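Local coordinates for HpcH/HpaI aldolase/citrate lyase family protein (Burkholderia cenocepacia, PDB 4MF4) that is of unassigned function but belongs to the HpcH/HpaI aldolase/citrate lyase family and folds as a TIM barrel, at residues Val83-Arg88 with Leu104-Ile109; Val161-Glu166 with Pro181-Leu186. One frame throughout, in Å; residues are numbered along the deposited sequence.

Contact 1 of 2, residues Val83-Arg88 with Leu104-Ile109. With EDO (1,2-ethanediol), chain G.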
# COMPACT_ATOMS: atom_id res chain seq x y z
N VAL A 83 -1.52 -7.91 -20.81
CA VAL A 83 -1.59 -6.56 -20.22
C VAL A 83 -2.03 -5.55 -21.26
O VAL A 83 -1.40 -5.45 -22.33
CB VAL A 83 -0.24 -6.14 -19.55
CG1 VAL A 83 -0.26 -4.68 -19.12
CG2 VAL A 83 0.05 -7.00 -18.34
N ARG A 84 -3.11 -4.80 -21.00
CA ARG A 84 -3.40 -3.65 -21.88
C ARG A 84 -2.76 -2.38 -21.31
O ARG A 84 -3.19 -1.91 -20.25
CB ARG A 84 -4.89 -3.39 -22.08
CG ARG A 84 -5.11 -2.08 -22.87
CD ARG A 84 -6.47 -2.01 -23.51
NE ARG A 84 -7.51 -1.73 -22.52
CZ ARG A 84 -8.79 -1.50 -22.79
NH1 ARG A 84 -9.28 -1.56 -24.04
NH2 ARG A 84 -9.62 -1.24 -21.79
N VAL A 85 -1.75 -1.84 -22.02
CA VAL A 85 -1.04 -0.66 -21.54
C VAL A 85 -1.91 0.58 -21.73
O VAL A 85 -2.87 0.56 -22.52
CB VAL A 85 0.37 -0.47 -22.16
CG1 VAL A 85 1.25 -1.67 -21.84
CG2 VAL A 85 0.31 -0.20 -23.67
N PRO A 86 -1.63 1.65 -20.97
CA PRO A 86 -2.44 2.86 -21.06
C PRO A 86 -2.30 3.60 -22.39
O PRO A 86 -3.26 4.19 -22.85
CB PRO A 86 -1.92 3.75 -19.91
CG PRO A 86 -1.12 2.84 -19.04
CD PRO A 86 -0.54 1.82 -20.00
N ALA A 87 -1.09 3.56 -22.98
CA ALA A 87 -0.74 4.37 -24.16
C ALA A 87 0.57 3.81 -24.74
O ALA A 87 1.24 3.01 -24.11
CB ALA A 87 -0.53 5.83 -23.77
N ARG A 88 0.91 4.25 -25.93
CA ARG A 88 2.08 3.73 -26.61
C ARG A 88 3.31 4.60 -26.29
O ARG A 88 3.86 5.22 -27.18
CB ARG A 88 1.79 3.71 -28.10
CG ARG A 88 2.55 2.66 -28.85
CD ARG A 88 2.10 2.67 -30.29
NE ARG A 88 2.48 3.90 -30.93
CZ ARG A 88 1.66 4.87 -31.29
NH1 ARG A 88 0.34 4.75 -31.14
NH2 ARG A 88 2.17 5.93 -31.87
N LEU A 104 1.07 -8.11 -24.88
CA LEU A 104 0.65 -6.74 -24.65
C LEU A 104 -0.43 -6.34 -25.62
O LEU A 104 -0.37 -6.70 -26.83
CB LEU A 104 1.83 -5.82 -24.86
CG LEU A 104 2.95 -5.84 -23.86
CD1 LEU A 104 3.86 -4.64 -24.12
CD2 LEU A 104 2.42 -5.87 -22.45
N MET A 105 -1.43 -5.62 -25.11
CA MET A 105 -2.45 -5.03 -25.95
C MET A 105 -2.25 -3.51 -25.99
O MET A 105 -2.14 -2.86 -24.94
CB MET A 105 -3.86 -5.35 -25.43
CG MET A 105 -4.94 -4.84 -26.39
SD MET A 105 -6.62 -5.18 -25.86
CE MET A 105 -6.55 -6.92 -25.48
N PHE A 106 -2.21 -2.95 -27.20
CA PHE A 106 -2.08 -1.49 -27.40
C PHE A 106 -3.43 -0.88 -27.84
O PHE A 106 -4.04 -1.32 -28.84
CB PHE A 106 -1.03 -1.22 -28.47
CG PHE A 106 0.35 -1.55 -28.04
CD1 PHE A 106 0.82 -2.85 -28.09
CD2 PHE A 106 1.17 -0.55 -27.53
CE1 PHE A 106 2.11 -3.15 -27.70
CE2 PHE A 106 2.44 -0.84 -27.12
CZ PHE A 106 2.92 -2.16 -27.21
N PRO A 107 -3.91 0.12 -27.10
CA PRO A 107 -5.16 0.78 -27.43
C PRO A 107 -4.98 1.69 -28.62
O PRO A 107 -3.86 2.04 -28.97
CB PRO A 107 -5.47 1.61 -26.18
CG PRO A 107 -4.22 1.79 -25.46
CD PRO A 107 -3.27 0.67 -25.89
N CYS A 108 -6.07 2.14 -29.20
CA CYS A 108 -5.96 3.26 -30.14
C CYS A 108 -4.90 3.08 -31.24
O CYS A 108 -4.08 3.98 -31.42
CB CYS A 108 -5.54 4.54 -29.38
SG CYS A 108 -6.45 5.06 -27.91
N ILE A 109 -4.90 1.97 -31.96
CA ILE A 109 -3.92 1.83 -33.06
C ILE A 109 -4.67 2.18 -34.35
O ILE A 109 -5.63 1.49 -34.70
CB ILE A 109 -3.35 0.39 -33.14
CG1 ILE A 109 -2.50 0.05 -31.91
CG2 ILE A 109 -2.57 0.19 -34.43
CD1 ILE A 109 -1.19 0.80 -31.78
C1 EDO G . -12.41 -3.48 -23.50
O1 EDO G . -12.73 -3.12 -24.86
C2 EDO G . -13.08 -2.58 -22.46
O2 EDO G . -12.39 -1.32 -22.40

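Contact 2 of 2, residues Val161-Glu166 with Pro181-Leu186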
# COMPACT_ATOMS: atom_id res chain seq x y z
N VAL A 161 2.10 -9.18 -29.66
CA VAL A 161 1.52 -7.85 -29.75
C VAL A 161 0.09 -7.96 -30.31
O VAL A 161 -0.15 -8.52 -31.38
CB VAL A 161 2.37 -6.92 -30.62
CG1 VAL A 161 1.67 -5.58 -30.88
CG2 VAL A 161 3.76 -6.72 -30.03
N ILE A 162 -0.84 -7.39 -29.56
CA ILE A 162 -2.24 -7.25 -29.92
C ILE A 162 -2.53 -5.75 -30.10
O ILE A 162 -2.27 -4.92 -29.19
CB ILE A 162 -3.19 -7.78 -28.83
CG1 ILE A 162 -2.84 -9.21 -28.44
CG2 ILE A 162 -4.64 -7.70 -29.31
CD1 ILE A 162 -3.59 -9.78 -27.26
N VAL A 163 -3.06 -5.39 -31.28
CA VAL A 163 -3.40 -3.99 -31.59
C VAL A 163 -4.92 -3.80 -31.57
O VAL A 163 -5.66 -4.55 -32.22
CB VAL A 163 -2.79 -3.52 -32.91
CG1 VAL A 163 -1.28 -3.54 -32.80
CG2 VAL A 163 -3.22 -4.35 -34.12
N GLN A 164 -5.37 -2.83 -30.81
CA GLN A 164 -6.77 -2.58 -30.74
C GLN A 164 -7.15 -1.62 -31.87
O GLN A 164 -6.57 -0.55 -31.99
CB GLN A 164 -7.13 -2.05 -29.35
CG GLN A 164 -8.61 -2.00 -29.10
CD GLN A 164 -8.99 -1.84 -27.60
OE1 GLN A 164 -8.13 -1.79 -26.71
NE2 GLN A 164 -10.27 -1.72 -27.35
N VAL A 165 -8.10 -2.02 -32.71
CA VAL A 165 -8.51 -1.20 -33.85
C VAL A 165 -9.87 -0.61 -33.47
O VAL A 165 -10.86 -1.31 -33.36
CB VAL A 165 -8.59 -2.02 -35.14
CG1 VAL A 165 -8.94 -1.12 -36.31
CG2 VAL A 165 -7.26 -2.70 -35.40
N GLU A 166 -9.92 0.67 -33.24
CA GLU A 166 -11.12 1.19 -32.59
C GLU A 166 -11.52 2.58 -33.02
O GLU A 166 -12.25 3.26 -32.30
CB GLU A 166 -10.99 1.09 -31.05
CG GLU A 166 -9.87 1.90 -30.43
CD GLU A 166 -9.62 1.48 -28.98
OE1 GLU A 166 -10.53 0.82 -28.42
OE2 GLU A 166 -8.53 1.80 -28.42
N PRO A 181 4.50 -6.63 -39.88
CA PRO A 181 5.16 -7.75 -39.20
C PRO A 181 5.20 -7.55 -37.68
O PRO A 181 5.43 -6.46 -37.17
CB PRO A 181 6.58 -7.74 -39.80
CG PRO A 181 6.40 -7.16 -41.16
CD PRO A 181 5.34 -6.10 -40.98
N GLY A 182 4.97 -8.62 -36.94
CA GLY A 182 4.92 -8.50 -35.49
C GLY A 182 3.54 -8.25 -34.88
O GLY A 182 3.41 -8.29 -33.66
N VAL A 183 2.53 -7.98 -35.69
CA VAL A 183 1.14 -7.87 -35.22
C VAL A 183 0.56 -9.29 -35.14
O VAL A 183 0.38 -9.95 -36.15
CB VAL A 183 0.26 -7.00 -36.15
CG1 VAL A 183 -1.24 -7.17 -35.85
CG2 VAL A 183 0.66 -5.55 -36.00
N ASP A 184 0.29 -9.78 -33.93
CA ASP A 184 -0.16 -11.18 -33.76
C ASP A 184 -1.69 -11.26 -33.65
O ASP A 184 -2.25 -12.34 -33.78
CB ASP A 184 0.47 -11.83 -32.54
CG ASP A 184 2.01 -11.77 -32.55
OD1 ASP A 184 2.62 -12.24 -33.56
OD2 ASP A 184 2.60 -11.23 -31.58
N CYS A 185 -2.38 -10.14 -33.43
CA CYS A 185 -3.82 -10.19 -33.30
C CYS A 185 -4.41 -8.82 -33.51
O CYS A 185 -3.86 -7.85 -33.02
CB CYS A 185 -4.16 -10.61 -31.87
SG CYS A 185 -5.95 -10.84 -31.58
N LEU A 186 -5.56 -8.73 -34.19
CA LEU A 186 -6.29 -7.48 -34.31
C LEU A 186 -7.40 -7.55 -33.30
O LEU A 186 -8.15 -8.52 -33.31
CB LEU A 186 -6.90 -7.31 -35.70
CG LEU A 186 -5.99 -7.38 -36.91
CD1 LEU A 186 -6.80 -7.45 -38.20
CD2 LEU A 186 -5.03 -6.21 -36.90

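Contact 1 of 2, residues Val83-Arg88 with Leu104-Ile109
In this TIM barrel, strands 80-84 and 103-106 are the parallel neighbours of a beta-alpha-beta unit, joined through helix 90-98, and the contact runs from their last residues into the loops beyond. Met105 bonds to the residues flanking Arg84, its partner across the strands: Met105 N donates to Val83 O at 2.8 Å, almost straight at 172° though from above the carbonyl plane, and Met105 O takes Val85 N at 3.1 Å, nearly along the C=O axis. Arg84 and Met105 leave the same face of the sheet, both with CG anti to the backbone N, and cross obliquely where Arg84 CD meets Met105 SD at 3.9 Å. On the other face Leu104 CD2 reaches Val83 CB, with helix 90-98 covering the leucine. Past the strands, Pro107 lays its CD 3.4 Å from Val85 O. Arg88 crosses Phe106 at about a right angle, Arg88 CG lying 3.7 Å from Phe106 CD2, while Arg88 NE bonds to His117. The Arg84 guanidinium is gripped from more than one side: NE forms a salt bridge with Asp54, and NH2 donates to O2 of a 1,2-ethanediol, 2.8 Å away at the guanidinium edge and in its plane.

Contact 2 of 2, residues Val161-Glu166 with Pro181-Leu186
Strands 160-165 and 185-188 are adjacent parallel strands of the barrel wall, and this contact catches the second as it comes in from the loop after helix 174-178. Most of the polar work is done at Val161, whose backbone N-H and C=O are both taken by Asp184. Val161 N donates to Asp184 OD2 at 2.9 Å, the oxygen using its anti lone pair, and Val161 O accepts Asp184 N at 2.9 Å, in the carbonyl plane. Cys185 N adds only a weak, bent bond to that same oxygen. What lets the aspartate stand in for a backbone acceptor is its first torsion: CG lies anti to its own carbonyl carbon (chi1 -56°), beside its backbone N, so carboxylate and N-H both turn to Val161. The other carboxylate oxygen, OD1, forms a salt bridge with Arg21. Two residues on, Val163 N donates to Cys185 O at 3.1 Å, nearly along the C=O axis, while Ile162 CA brings a CA-H...O contact to that carbonyl.

Apolar groups fill in around these bonds. Val163 and Leu186 lie side by side, pointing the same way, with CG2 of the valine 3.8 Å from CD2 of the leucine; Val183 CG1 meets the same CG2, and Ile177 of helix 174-178 touches both Val163 and Leu186. On the other face Ile162 CG2 packs on Cys185 CB.

With one oxygen on a peptide N-H and the other on an arginine, buried Asp184 is probably kept ionised, its charge balanced mainly by Arg21 and eased by the N-H of Val161.

Contacts 1 and 2 sit in the same barrel wall, their centres about 10 Å apart, because strands 103-106 and 160-165 are neighbours: Phe106 N lies 2.8 Å from Ile162 O, a probable hydrogen bond that continues the sheet from one contact to the other. Farther along, Cys108 N approaches Glu166 OE2 to 2.6 Å, also probably hydrogen-bonded, and Ile109 CG1 packs on Val163 CB at 3.7 Å. A second polar link beyond the strand pairing is Gln164, whose OE1 receives Arg84 NH1; thus a residue of 161-166 helps fix the guanidinium that holds the 1,2-ethanediol of contact 1. That diol, probably from the crystallisation liquor, touches contact 1 through the Arg84 guanidinium.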